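Local coordinates for cysteine protease (PDB 3OIS), which probably cleaves peptide bonds as a papain-family cysteine peptidase and carries a bound uridine-5'-diphosphate, at residues 65-70 against 83-88; 237-242 against 253-258; 109-114 against 130-135; 34-39 against 123-128. One frame throughout, in Å; residues are numbered along the deposited sequence.

Interaction 1 of 4, residues 65-70 against 83-88; sequences PPFQVY and LAAAIQ
Phe-67 and Gln-88 lie flat against each other, ring and side-chain amide planes 10° apart, their chains running past one another in opposite directions. The amide carbon CD sits over the centre of the ring, and Gln-88 CG comes down on the same face as a CH-pi donor, 3.6 Å from the ring centroid. Gln-88 NE2 reaches back toward the root of the ring, 3.3 Å from Phe-67 CG, while its own hydrogen bond goes to Glu-99. Pro-65 CG covers the opposite face toward the rim, and Ala-85 CB meets the ring edge at 4.0 Å from Phe-67 CE1. Phe-67 can offer its face this way because chi1 (60°) places CG between the backbone N and the carbonyl carbon. Helix 78-93, which presents Ala-84, Ala-85 and Gln-88, is the long central helix of the papain fold, and loop 65-70 wraps one flank of it. Tyr-70 approaches from another direction: its ring is turned 29° from the amide plane, and its OH donates to Gln-88 OE1 at 2.7 Å, well off the carbonyl plane. Small Ala-84 and Ala-85 let the tyrosine close in, Tyr-70 CE2 3.8 Å from Ala-85 CB. Arg-254 adds a cation-pi contact with Tyr-70.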
# COMPACT_ATOMS: atom_id res chain seq x y z
N PRO A 65 -12.51 -1.73 -7.15
CA PRO A 65 -12.34 -1.96 -8.60
C PRO A 65 -12.65 -3.45 -8.94
O PRO A 65 -12.85 -4.27 -8.02
CB PRO A 65 -10.87 -1.59 -8.82
CG PRO A 65 -10.23 -2.03 -7.58
CD PRO A 65 -11.24 -1.67 -6.42
N PRO A 66 -12.70 -3.80 -10.23
CA PRO A 66 -13.05 -5.17 -10.52
C PRO A 66 -11.90 -6.14 -10.33
O PRO A 66 -12.17 -7.33 -10.03
CB PRO A 66 -13.48 -5.12 -12.00
CG PRO A 66 -13.63 -3.65 -12.36
CD PRO A 66 -12.57 -3.01 -11.47
N PHE A 67 -10.65 -5.66 -10.36
CA PHE A 67 -9.55 -6.60 -10.24
C PHE A 67 -9.41 -7.10 -8.81
O PHE A 67 -9.50 -6.32 -7.85
CB PHE A 67 -8.24 -6.04 -10.79
CG PHE A 67 -7.75 -4.73 -10.09
CD1 PHE A 67 -6.75 -4.75 -9.09
CD2 PHE A 67 -8.19 -3.52 -10.53
CE1 PHE A 67 -6.27 -3.47 -8.57
CE2 PHE A 67 -7.79 -2.29 -10.07
CZ PHE A 67 -6.84 -2.25 -9.01
N GLN A 68 -9.17 -8.39 -8.67
CA GLN A 68 -9.22 -8.98 -7.34
C GLN A 68 -7.98 -8.55 -6.55
O GLN A 68 -6.98 -8.08 -7.12
CB GLN A 68 -9.28 -10.50 -7.36
CG GLN A 68 -8.14 -11.18 -7.99
CD GLN A 68 -8.47 -12.66 -8.31
OE1 GLN A 68 -8.59 -13.51 -7.40
NE2 GLN A 68 -8.59 -12.97 -9.61
N VAL A 69 -8.08 -8.75 -5.25
CA VAL A 69 -6.89 -8.51 -4.38
C VAL A 69 -5.70 -9.34 -4.82
O VAL A 69 -5.86 -10.46 -5.40
CB VAL A 69 -7.19 -8.70 -2.88
CG1 VAL A 69 -8.25 -7.73 -2.36
CG2 VAL A 69 -7.57 -10.17 -2.63
N TYR A 70 -4.52 -8.81 -4.55
CA TYR A 70 -3.34 -9.65 -4.67
C TYR A 70 -3.02 -10.34 -3.39
O TYR A 70 -3.64 -10.08 -2.38
CB TYR A 70 -2.10 -8.77 -4.99
CG TYR A 70 -2.28 -7.57 -5.95
CD1 TYR A 70 -2.94 -7.70 -7.21
CD2 TYR A 70 -1.89 -6.29 -5.56
CE1 TYR A 70 -3.06 -6.64 -8.07
CE2 TYR A 70 -2.04 -5.19 -6.43
CZ TYR A 70 -2.61 -5.37 -7.70
OH TYR A 70 -2.76 -4.31 -8.58
N LEU A 83 0.74 0.22 -3.86
CA LEU A 83 1.01 1.11 -4.95
C LEU A 83 0.74 0.47 -6.32
O LEU A 83 0.27 1.19 -7.25
CB LEU A 83 2.47 1.58 -4.89
CG LEU A 83 2.67 2.64 -3.78
CD1 LEU A 83 4.28 2.89 -3.56
CD2 LEU A 83 1.95 4.02 -4.09
N ALA A 84 1.00 -0.83 -6.48
CA ALA A 84 0.63 -1.58 -7.73
C ALA A 84 -0.85 -1.38 -7.99
O ALA A 84 -1.23 -1.10 -9.16
CB ALA A 84 0.94 -3.05 -7.61
N ALA A 85 -1.65 -1.50 -6.94
CA ALA A 85 -3.12 -1.36 -7.08
C ALA A 85 -3.52 0.10 -7.42
O ALA A 85 -4.45 0.35 -8.22
CB ALA A 85 -3.88 -1.92 -5.80
N ALA A 86 -2.88 1.11 -6.81
CA ALA A 86 -3.18 2.49 -7.15
C ALA A 86 -2.93 2.70 -8.64
O ALA A 86 -3.76 3.36 -9.30
CB ALA A 86 -2.29 3.45 -6.30
N ILE A 87 -1.79 2.17 -9.16
CA ILE A 87 -1.42 2.25 -10.61
C ILE A 87 -2.47 1.50 -11.45
O ILE A 87 -2.93 2.06 -12.45
CB ILE A 87 -0.08 1.61 -10.88
CG1 ILE A 87 1.01 2.52 -10.32
CG2 ILE A 87 0.14 1.52 -12.41
CD1 ILE A 87 1.15 3.91 -11.07
N GLN A 88 -2.86 0.29 -11.04
CA GLN A 88 -3.84 -0.49 -11.81
C GLN A 88 -5.17 0.21 -11.83
O GLN A 88 -5.79 0.28 -12.92
CB GLN A 88 -3.96 -1.91 -11.25
CG GLN A 88 -4.80 -2.79 -12.14
CD GLN A 88 -4.58 -4.25 -11.88
OE1 GLN A 88 -3.68 -4.66 -11.11
NE2 GLN A 88 -5.47 -5.10 -12.48

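Interaction 2 of 4, residues 237-242 against 253-258; sequences HAVLCV and IRNSWG
Arg-254 N donates to Leu-240 O at 2.9 Å, almost in line with the carbonyl bond (C=O...N 174°). In the opposite sense the same pair is linked through a water, which donates to Arg-254 O at 2.8 Å and accepts from Leu-240 N at 3.2 Å. The strands therefore start to part here, and a second water continues the link, donating a hydrogen bond to Ala-238 O at 2.7 Å and bonding to Ser-256 OG, which also holds Gln-72. This is the hairpin 233-245/250-254 of the papain-like beta domain, with Leu-240 and Arg-254 a hydrogen-bonded antiparallel pair and Cys-241 and Ile-253 a non-hydrogen-bonded one. His-237, which touches Cys-78, and Asn-255 are placed as in the Cys-His-Asn triad of this family. On the Cys-241 face, Val-239 CG2 packs on Ile-253 CB at 4.0 Å. On the other face Leu-240 CD2 touches Arg-254 CD at 4.1 Å; the arginine, extended from CG to NE, carries its guanidinium on to the carbonyls of Phe-67 and Gln-68. Trp-257 lies nearly parallel to the His-237 ring (21°) but slid aside, with CZ2 over one rim of the imidazole, while NE1 bonds to Gly-32 O.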
# COMPACT_ATOMS: atom_id res chain seq x y z
N HIS A 237 1.90 -1.87 8.33
CA HIS A 237 1.31 -2.34 7.07
C HIS A 237 0.92 -1.15 6.22
O HIS A 237 0.81 -0.06 6.76
CB HIS A 237 0.10 -3.27 7.32
CG HIS A 237 -0.22 -4.13 6.15
ND1 HIS A 237 -1.50 -4.53 5.80
CD2 HIS A 237 0.61 -4.71 5.27
CE1 HIS A 237 -1.43 -5.31 4.74
NE2 HIS A 237 -0.16 -5.42 4.39
N ALA A 238 0.70 -1.38 4.92
CA ALA A 238 0.24 -0.27 4.02
C ALA A 238 -0.72 -0.89 3.05
O ALA A 238 -0.53 -2.05 2.62
CB ALA A 238 1.40 0.37 3.29
N VAL A 239 -1.80 -0.11 2.79
CA VAL A 239 -2.89 -0.65 1.91
C VAL A 239 -3.41 0.48 1.06
O VAL A 239 -3.06 1.65 1.22
CB VAL A 239 -4.06 -1.18 2.81
CG1 VAL A 239 -3.58 -2.37 3.64
CG2 VAL A 239 -4.54 -0.08 3.75
N LEU A 240 -4.24 0.12 0.08
CA LEU A 240 -5.01 1.10 -0.71
C LEU A 240 -6.41 1.25 -0.07
O LEU A 240 -7.12 0.25 0.17
CB LEU A 240 -5.14 0.59 -2.16
CG LEU A 240 -5.83 1.61 -3.11
CD1 LEU A 240 -4.76 2.68 -3.52
CD2 LEU A 240 -6.37 0.84 -4.37
N CYS A 241 -6.85 2.50 0.19
CA CYS A 241 -8.19 2.73 0.67
C CYS A 241 -9.13 3.05 -0.50
O CYS A 241 -8.80 3.83 -1.35
CB CYS A 241 -8.15 3.94 1.64
SG CYS A 241 -9.80 4.33 2.30
N VAL A 242 -10.29 2.43 -0.51
CA VAL A 242 -11.13 2.57 -1.73
C VAL A 242 -12.49 3.06 -1.43
O VAL A 242 -13.35 3.06 -2.32
CB VAL A 242 -11.28 1.14 -2.46
CG1 VAL A 242 -9.89 0.65 -2.96
CG2 VAL A 242 -11.91 0.06 -1.55
N ILE A 253 -10.85 -0.86 3.03
CA ILE A 253 -9.44 -1.06 2.64
C ILE A 253 -9.26 -2.34 1.81
O ILE A 253 -9.79 -3.37 2.14
CB ILE A 253 -8.48 -0.92 3.87
CG1 ILE A 253 -8.82 -1.91 4.90
CG2 ILE A 253 -8.56 0.51 4.53
CD1 ILE A 253 -7.68 -2.01 5.95
N ARG A 254 -8.49 -2.24 0.73
CA ARG A 254 -8.03 -3.37 -0.09
C ARG A 254 -6.80 -3.89 0.56
O ARG A 254 -5.77 -3.20 0.62
CB ARG A 254 -7.72 -2.79 -1.45
CG ARG A 254 -7.23 -3.86 -2.47
CD ARG A 254 -6.79 -3.17 -3.79
NE ARG A 254 -5.99 -4.06 -4.56
CZ ARG A 254 -6.45 -5.02 -5.41
NH1 ARG A 254 -7.77 -5.17 -5.63
NH2 ARG A 254 -5.60 -5.81 -6.06
N ASN A 255 -6.88 -5.11 1.09
CA ASN A 255 -5.66 -5.72 1.71
C ASN A 255 -4.91 -6.54 0.61
O ASN A 255 -5.41 -6.60 -0.55
CB ASN A 255 -6.01 -6.54 2.91
CG ASN A 255 -4.86 -6.61 3.94
OD1 ASN A 255 -3.72 -6.30 3.62
ND2 ASN A 255 -5.19 -7.00 5.17
N SER A 256 -3.74 -7.09 0.91
CA SER A 256 -2.89 -7.80 -0.03
C SER A 256 -2.56 -9.16 0.58
O SER A 256 -1.44 -9.64 0.46
CB SER A 256 -1.62 -6.96 -0.30
OG SER A 256 -1.07 -6.52 0.96
N TRP A 257 -3.55 -9.79 1.20
CA TRP A 257 -3.36 -11.11 1.88
C TRP A 257 -4.24 -12.15 1.20
O TRP A 257 -4.55 -13.21 1.80
CB TRP A 257 -3.69 -11.03 3.38
CG TRP A 257 -2.71 -10.13 4.14
CD1 TRP A 257 -1.47 -9.66 3.70
CD2 TRP A 257 -2.97 -9.48 5.40
NE1 TRP A 257 -0.91 -8.81 4.68
CE2 TRP A 257 -1.83 -8.69 5.70
CE3 TRP A 257 -4.03 -9.53 6.32
CZ2 TRP A 257 -1.75 -7.94 6.90
CZ3 TRP A 257 -3.94 -8.81 7.50
CH2 TRP A 257 -2.83 -7.98 7.76
N GLY A 258 -4.52 -11.95 -0.08
CA GLY A 258 -5.40 -12.92 -0.81
C GLY A 258 -6.90 -12.73 -0.56
O GLY A 258 -7.32 -11.89 0.29
O HOH W 1 -1.35 -3.72 0.60
O HOH W 2 -3.40 -2.86 -0.81

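Interaction 3 of 4, residues 109-114 against 130-135; sequences YNERKI and IKVLHK. With UDP (uridine-5'-diphosphate), chain E.
Val-132 carries the tight part of this crossing: its CG2 presses into helix 104-114 at 3.7 Å from Asn-110 CB and 3.6 Å from Glu-111 N. Both methyls bear on Asn-110, since with chi1 at 175° the isopropyl group straddles Asn-110 CB, with Val-132 CG1 anti to its own backbone N and CG2 beside that N. The short helical segments cross at 108°, with axes 9.2 Å apart; the tight part is small, and the side-chain atoms in it are apolar. The polar ends of Asn-110 and Glu-111 turn elsewhere, to Tyr-173 and Thr-79. Packing slackens toward the solvent, where exposed Ile-114 crosses Lys-131 at about a right angle and its CD1 lies 4.2 Å from Lys-131 CB. Beyond CB that lysine leaves the contact: a bend at chi2 (91°) sends its NZ away to the UDP diphosphate, where it donates to O2B at 2.7 Å and weakly to the bridging O3A. One turn on, Lys-135 NZ bonds O3B and O1A, each at 3.0 Å, so it spans both phosphates. Two lysines thus grip the diphosphate, and their charge probably offsets that of the phosphates. Helix 126-135 sits between helix 104-114 and the ligand; on its inner side Ile-130 and Leu-133 pack on Leu-83 of helix 78-93, and Ile-130 also reaches Trp-284 of strand 280-287.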
# COMPACT_ATOMS: atom_id res chain seq x y z
N TYR A 109 12.02 -4.05 -5.43
CA TYR A 109 13.48 -4.13 -5.62
C TYR A 109 14.03 -2.69 -5.67
O TYR A 109 14.98 -2.32 -4.92
CB TYR A 109 13.81 -4.92 -6.93
CG TYR A 109 15.28 -4.99 -7.17
CD1 TYR A 109 15.97 -6.07 -6.75
CD2 TYR A 109 15.97 -3.95 -7.78
CE1 TYR A 109 17.36 -6.13 -6.90
CE2 TYR A 109 17.39 -4.05 -7.98
CZ TYR A 109 18.02 -5.09 -7.54
OH TYR A 109 19.34 -5.13 -7.77
N ASN A 110 13.39 -1.81 -6.46
CA ASN A 110 13.87 -0.50 -6.55
C ASN A 110 13.68 0.33 -5.29
O ASN A 110 14.52 1.19 -5.00
CB ASN A 110 13.30 0.15 -7.83
CG ASN A 110 13.96 -0.48 -9.08
OD1 ASN A 110 15.14 -0.37 -9.28
ND2 ASN A 110 13.17 -1.19 -9.87
N GLU A 111 12.62 0.09 -4.51
CA GLU A 111 12.52 0.79 -3.23
C GLU A 111 13.74 0.49 -2.36
O GLU A 111 14.25 1.37 -1.74
CB GLU A 111 11.29 0.31 -2.42
CG GLU A 111 9.99 0.76 -2.99
CD GLU A 111 8.78 0.08 -2.35
OE1 GLU A 111 8.78 -1.14 -2.19
OE2 GLU A 111 7.86 0.86 -1.94
N ARG A 112 14.24 -0.73 -2.38
CA ARG A 112 15.33 -1.15 -1.46
C ARG A 112 16.72 -0.68 -2.01
O ARG A 112 17.69 -0.83 -1.35
CB ARG A 112 15.28 -2.64 -1.24
CG ARG A 112 14.03 -2.86 -0.24
CD ARG A 112 13.86 -4.34 0.07
NE ARG A 112 13.45 -4.88 -1.19
CZ ARG A 112 13.90 -5.99 -1.68
NH1 ARG A 112 14.74 -6.75 -0.95
NH2 ARG A 112 13.44 -6.34 -2.87
N LYS A 113 16.75 -0.14 -3.22
CA LYS A 113 17.94 0.64 -3.72
C LYS A 113 18.01 1.99 -3.06
O LYS A 113 19.11 2.59 -2.98
CB LYS A 113 17.86 0.85 -5.25
CG LYS A 113 17.92 -0.52 -6.02
CD LYS A 113 19.23 -1.32 -5.86
CE LYS A 113 20.41 -0.66 -6.57
NZ LYS A 113 21.73 -1.34 -6.13
N ILE A 114 16.89 2.54 -2.60
CA ILE A 114 16.87 3.82 -1.94
C ILE A 114 17.11 3.70 -0.41
O ILE A 114 17.99 4.40 0.17
CB ILE A 114 15.48 4.57 -2.14
CG1 ILE A 114 15.32 4.79 -3.65
CG2 ILE A 114 15.55 5.89 -1.48
CD1 ILE A 114 13.88 5.20 -4.08
N ILE A 130 6.75 5.49 -4.22
CA ILE A 130 6.29 6.58 -5.08
C ILE A 130 7.41 7.20 -5.92
O ILE A 130 7.27 7.42 -7.10
CB ILE A 130 5.54 7.59 -4.24
CG1 ILE A 130 4.22 6.97 -3.82
CG2 ILE A 130 5.17 8.88 -5.06
CD1 ILE A 130 3.51 7.89 -2.75
N LYS A 131 8.58 7.39 -5.32
CA LYS A 131 9.74 7.81 -6.08
C LYS A 131 10.08 6.86 -7.26
O LYS A 131 10.39 7.34 -8.36
CB LYS A 131 10.93 7.93 -5.18
CG LYS A 131 12.06 8.79 -5.84
CD LYS A 131 11.97 10.26 -5.51
CE LYS A 131 13.07 11.01 -6.15
NZ LYS A 131 12.73 12.42 -5.97
N VAL A 132 10.07 5.54 -7.02
CA VAL A 132 10.24 4.54 -8.06
C VAL A 132 9.21 4.76 -9.17
O VAL A 132 9.57 4.91 -10.31
CB VAL A 132 10.10 3.09 -7.54
CG1 VAL A 132 10.17 2.10 -8.67
CG2 VAL A 132 11.18 2.80 -6.47
N LEU A 133 7.93 4.88 -8.79
CA LEU A 133 6.92 5.14 -9.83
C LEU A 133 7.14 6.42 -10.64
O LEU A 133 6.74 6.43 -11.81
CB LEU A 133 5.52 5.11 -9.23
CG LEU A 133 5.14 3.75 -8.69
CD1 LEU A 133 3.72 3.84 -7.91
CD2 LEU A 133 5.10 2.67 -9.75
N HIS A 134 7.65 7.46 -10.00
CA HIS A 134 7.83 8.78 -10.63
C HIS A 134 9.03 8.77 -11.59
O HIS A 134 8.92 9.26 -12.71
CB HIS A 134 8.05 9.84 -9.58
CG HIS A 134 8.02 11.24 -10.12
ND1 HIS A 134 8.67 12.30 -9.50
CD2 HIS A 134 7.40 11.75 -11.22
CE1 HIS A 134 8.44 13.41 -10.20
NE2 HIS A 134 7.69 13.11 -11.25
N LYS A 135 10.15 8.23 -11.12
CA LYS A 135 11.41 8.26 -11.87
C LYS A 135 11.67 7.06 -12.77
O LYS A 135 12.30 7.22 -13.83
CB LYS A 135 12.58 8.35 -10.88
CG LYS A 135 12.52 9.56 -9.99
CD LYS A 135 12.62 10.89 -10.73
CE LYS A 135 12.56 12.04 -9.73
NZ LYS A 135 12.63 13.35 -10.39
N1 UDP E . 7.55 16.08 -4.74
C2 UDP E . 6.26 15.77 -4.41
N3 UDP E . 5.38 15.43 -5.43
C4 UDP E . 5.79 15.39 -6.73
C5 UDP E . 7.10 15.75 -7.09
C6 UDP E . 7.99 15.98 -6.03
O2 UDP E . 5.85 15.77 -3.29
O4 UDP E . 4.89 15.16 -7.60
C1' UDP E . 8.41 16.56 -3.61
C2' UDP E . 8.86 15.47 -2.66
O2' UDP E . 9.04 16.12 -1.41
C3' UDP E . 10.17 15.15 -3.27
C4' UDP E . 10.71 16.56 -3.63
O4' UDP E . 9.55 17.27 -4.12
O3' UDP E . 10.97 14.58 -2.24
C5' UDP E . 11.84 16.45 -4.65
O5' UDP E . 11.28 15.88 -5.83
PA UDP E . 11.94 15.92 -7.21
O1A UDP E . 11.39 14.94 -8.16
O2A UDP E . 12.02 17.32 -7.71
O3A UDP E . 13.43 15.46 -6.76
PB UDP E . 14.75 14.95 -7.54
O1B UDP E . 15.86 15.77 -7.08
O2B UDP E . 14.83 13.55 -7.20
O3B UDP E . 14.63 15.06 -9.03

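Interaction 4 of 4, residues 34-39 against 123-128; sequences GYIPDI and GAMIRD. With UDP (uridine-5'-diphosphate), chain E.
Gly-34 and Gly-123 meet backbone to backbone, Gly-34 O lying 3.2 Å from Gly-123 CA, a close approach that the two glycines allow. They open a very short parallel beta ladder, in which Gly-34 O accepts from Ala-124 N and Ile-36 N donates to Ala-124 O; the second strand then turns directly into helix 126-135, with Met-125 at the N-cap position. Ile-36 fills the hollow at Gly-123, its CD1 3.8 Å from Gly-123 C. Met-125 is the counterpart bump: extended beyond CG, it runs along the 36-39 backbone, with CG 4.0 Å from Ile-36 CB and CE against Pro-37 O. Its SD accepts a weak bond from Ile-39 N. On the other face Tyr-35 CD1 rests on Ile-126 CD1. Asp-38 leans over the first helical turn; its OD1 takes Arg-127 N at 2.9 Å on the syn side, and a water held by OD1 and Ile-36 O accepts from Ile-126 N. OD2 forms a salt bridge with Arg-186 and accepts a hydrogen bond from Trp-284 NE1. Arg-127 bends at chi3 (-54°) round Ile-39, its CD 3.7 Å from Ile-39 CG2, and NH2 forms a salt bridge with Asp-44 beside UDP. Arg-127 NH1 meets Ile-39 O at 2.9 Å in the carbonyl plane, the oxygen 29° out of the guanidinium plane.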
# COMPACT_ATOMS: atom_id res chain seq x y z
N GLY A 34 5.53 -4.73 5.97
CA GLY A 34 6.52 -4.07 5.13
C GLY A 34 6.55 -2.55 5.10
O GLY A 34 7.31 -1.95 4.31
N TYR A 35 5.68 -1.91 5.85
CA TYR A 35 5.66 -0.45 5.83
C TYR A 35 6.65 0.09 6.89
O TYR A 35 6.61 -0.31 8.03
CB TYR A 35 4.23 -0.01 6.20
CG TYR A 35 4.07 1.41 6.73
CD1 TYR A 35 4.32 2.56 5.92
CD2 TYR A 35 3.67 1.62 8.05
CE1 TYR A 35 4.12 3.90 6.44
CE2 TYR A 35 3.50 2.95 8.56
CZ TYR A 35 3.74 4.06 7.76
OH TYR A 35 3.50 5.36 8.30
N ILE A 36 7.49 1.03 6.47
CA ILE A 36 8.35 1.79 7.40
C ILE A 36 7.87 3.23 7.28
O ILE A 36 7.62 3.70 6.14
CB ILE A 36 9.79 1.78 6.85
CG1 ILE A 36 10.47 0.35 6.67
CG2 ILE A 36 10.68 2.69 7.86
CD1 ILE A 36 11.92 0.32 5.80
N PRO A 37 7.65 3.95 8.40
CA PRO A 37 7.20 5.33 8.29
C PRO A 37 8.11 6.17 7.41
O PRO A 37 9.32 6.06 7.44
CB PRO A 37 7.22 5.82 9.75
CG PRO A 37 7.01 4.50 10.54
CD PRO A 37 7.94 3.56 9.79
N ASP A 38 7.51 7.08 6.63
CA ASP A 38 8.27 7.95 5.73
C ASP A 38 9.13 8.90 6.60
O ASP A 38 8.60 9.52 7.51
CB ASP A 38 7.34 8.93 4.98
CG ASP A 38 6.65 8.35 3.75
OD1 ASP A 38 7.00 7.25 3.30
OD2 ASP A 38 5.80 9.13 3.18
N ILE A 39 10.36 9.14 6.14
CA ILE A 39 11.14 10.37 6.59
C ILE A 39 10.35 11.56 6.02
O ILE A 39 9.92 11.50 4.84
CB ILE A 39 12.61 10.36 6.08
CG1 ILE A 39 13.35 11.63 6.55
CG2 ILE A 39 12.71 10.23 4.54
CD1 ILE A 39 14.86 11.63 6.14
N GLY A 123 11.34 -4.29 3.98
CA GLY A 123 10.16 -3.39 3.86
C GLY A 123 10.64 -2.07 3.19
O GLY A 123 11.76 -2.03 2.63
N ALA A 124 9.78 -1.05 3.20
CA ALA A 124 10.03 0.17 2.46
C ALA A 124 9.11 1.30 2.94
O ALA A 124 8.02 1.05 3.55
CB ALA A 124 9.81 -0.11 0.91
N MET A 125 9.52 2.54 2.66
CA MET A 125 8.69 3.70 2.89
C MET A 125 7.84 3.88 1.64
O MET A 125 8.30 3.69 0.52
CB MET A 125 9.57 4.95 3.10
CG MET A 125 10.43 4.84 4.35
SD MET A 125 11.53 6.35 4.33
CE MET A 125 12.36 6.05 5.91
N ILE A 126 6.57 4.20 1.87
CA ILE A 126 5.65 4.59 0.75
C ILE A 126 6.26 5.63 -0.17
O ILE A 126 6.23 5.48 -1.43
CB ILE A 126 4.29 5.05 1.28
CG1 ILE A 126 3.71 3.82 2.03
CG2 ILE A 126 3.38 5.44 0.03
CD1 ILE A 126 2.50 4.23 2.81
N ARG A 127 6.90 6.62 0.44
CA ARG A 127 7.43 7.70 -0.35
C ARG A 127 8.50 7.20 -1.33
O ARG A 127 8.71 7.78 -2.43
CB ARG A 127 7.97 8.84 0.51
CG ARG A 127 9.36 8.51 1.23
CD ARG A 127 9.93 9.71 2.08
NE ARG A 127 9.96 10.76 1.14
CZ ARG A 127 9.24 11.90 1.20
NH1 ARG A 127 8.63 12.34 2.34
NH2 ARG A 127 9.24 12.66 0.10
N ASP A 128 9.18 6.12 -0.98
CA ASP A 128 10.22 5.58 -1.85
C ASP A 128 9.61 4.70 -2.99
O ASP A 128 10.05 4.76 -4.12
CB ASP A 128 11.20 4.71 -1.04
CG ASP A 128 12.09 5.56 -0.16
OD1 ASP A 128 12.19 6.80 -0.45
OD2 ASP A 128 12.70 5.01 0.78
N1 UDP E . 7.55 16.08 -4.74
C2 UDP E . 6.26 15.77 -4.41
N3 UDP E . 5.38 15.43 -5.43
C4 UDP E . 5.79 15.39 -6.73
C5 UDP E . 7.10 15.75 -7.09
C6 UDP E . 7.99 15.98 -6.03
O2 UDP E . 5.85 15.77 -3.29
O4 UDP E . 4.89 15.16 -7.60
C1' UDP E . 8.41 16.56 -3.61
C2' UDP E . 8.86 15.47 -2.66
O2' UDP E . 9.04 16.12 -1.41
C3' UDP E . 10.17 15.15 -3.27
C4' UDP E . 10.71 16.56 -3.63
O4' UDP E . 9.55 17.27 -4.12
O3' UDP E . 10.97 14.58 -2.24
C5' UDP E . 11.84 16.45 -4.65
O5' UDP E . 11.28 15.88 -5.83
PA UDP E . 11.94 15.92 -7.21
O1A UDP E . 11.39 14.94 -8.16
O2A UDP E . 12.02 17.32 -7.71
O3A UDP E . 13.43 15.46 -6.76
PB UDP E . 14.75 14.95 -7.54
O1B UDP E . 15.86 15.77 -7.08
O2B UDP E . 14.83 13.55 -7.20
O3B UDP E . 14.63 15.06 -9.03
O HOH W 3 6.01 5.07 4.38

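Overall arrangement
Interactions 3 and 4 share helix 126-135, and their centres are about 11 Å apart. Both reach UDP: 3 through the lysines at its diphosphate, 4 only by the approach of Arg-127 NH2 to the ribose O3', 3.5 Å; Asp-41, Asp-44, Phe-45 and Tyr-184 also hydrogen-bond the nucleotide. Interactions 1 and 2, with centres about 9 Å apart, are joined by Arg-254, whose NH2 lies 2.9 Å from Gln-68 O. Interaction 4 meets interaction 2 where Tyr-35 CB lies 3.5 Å from His-237 O, in the region of the presumed catalytic histidine. Leu-83, on the same helix as interaction 1, packs on helix 126-135, its CD1 3.6 Å from Ile-130 N. Interactions 2 and 3 do not touch.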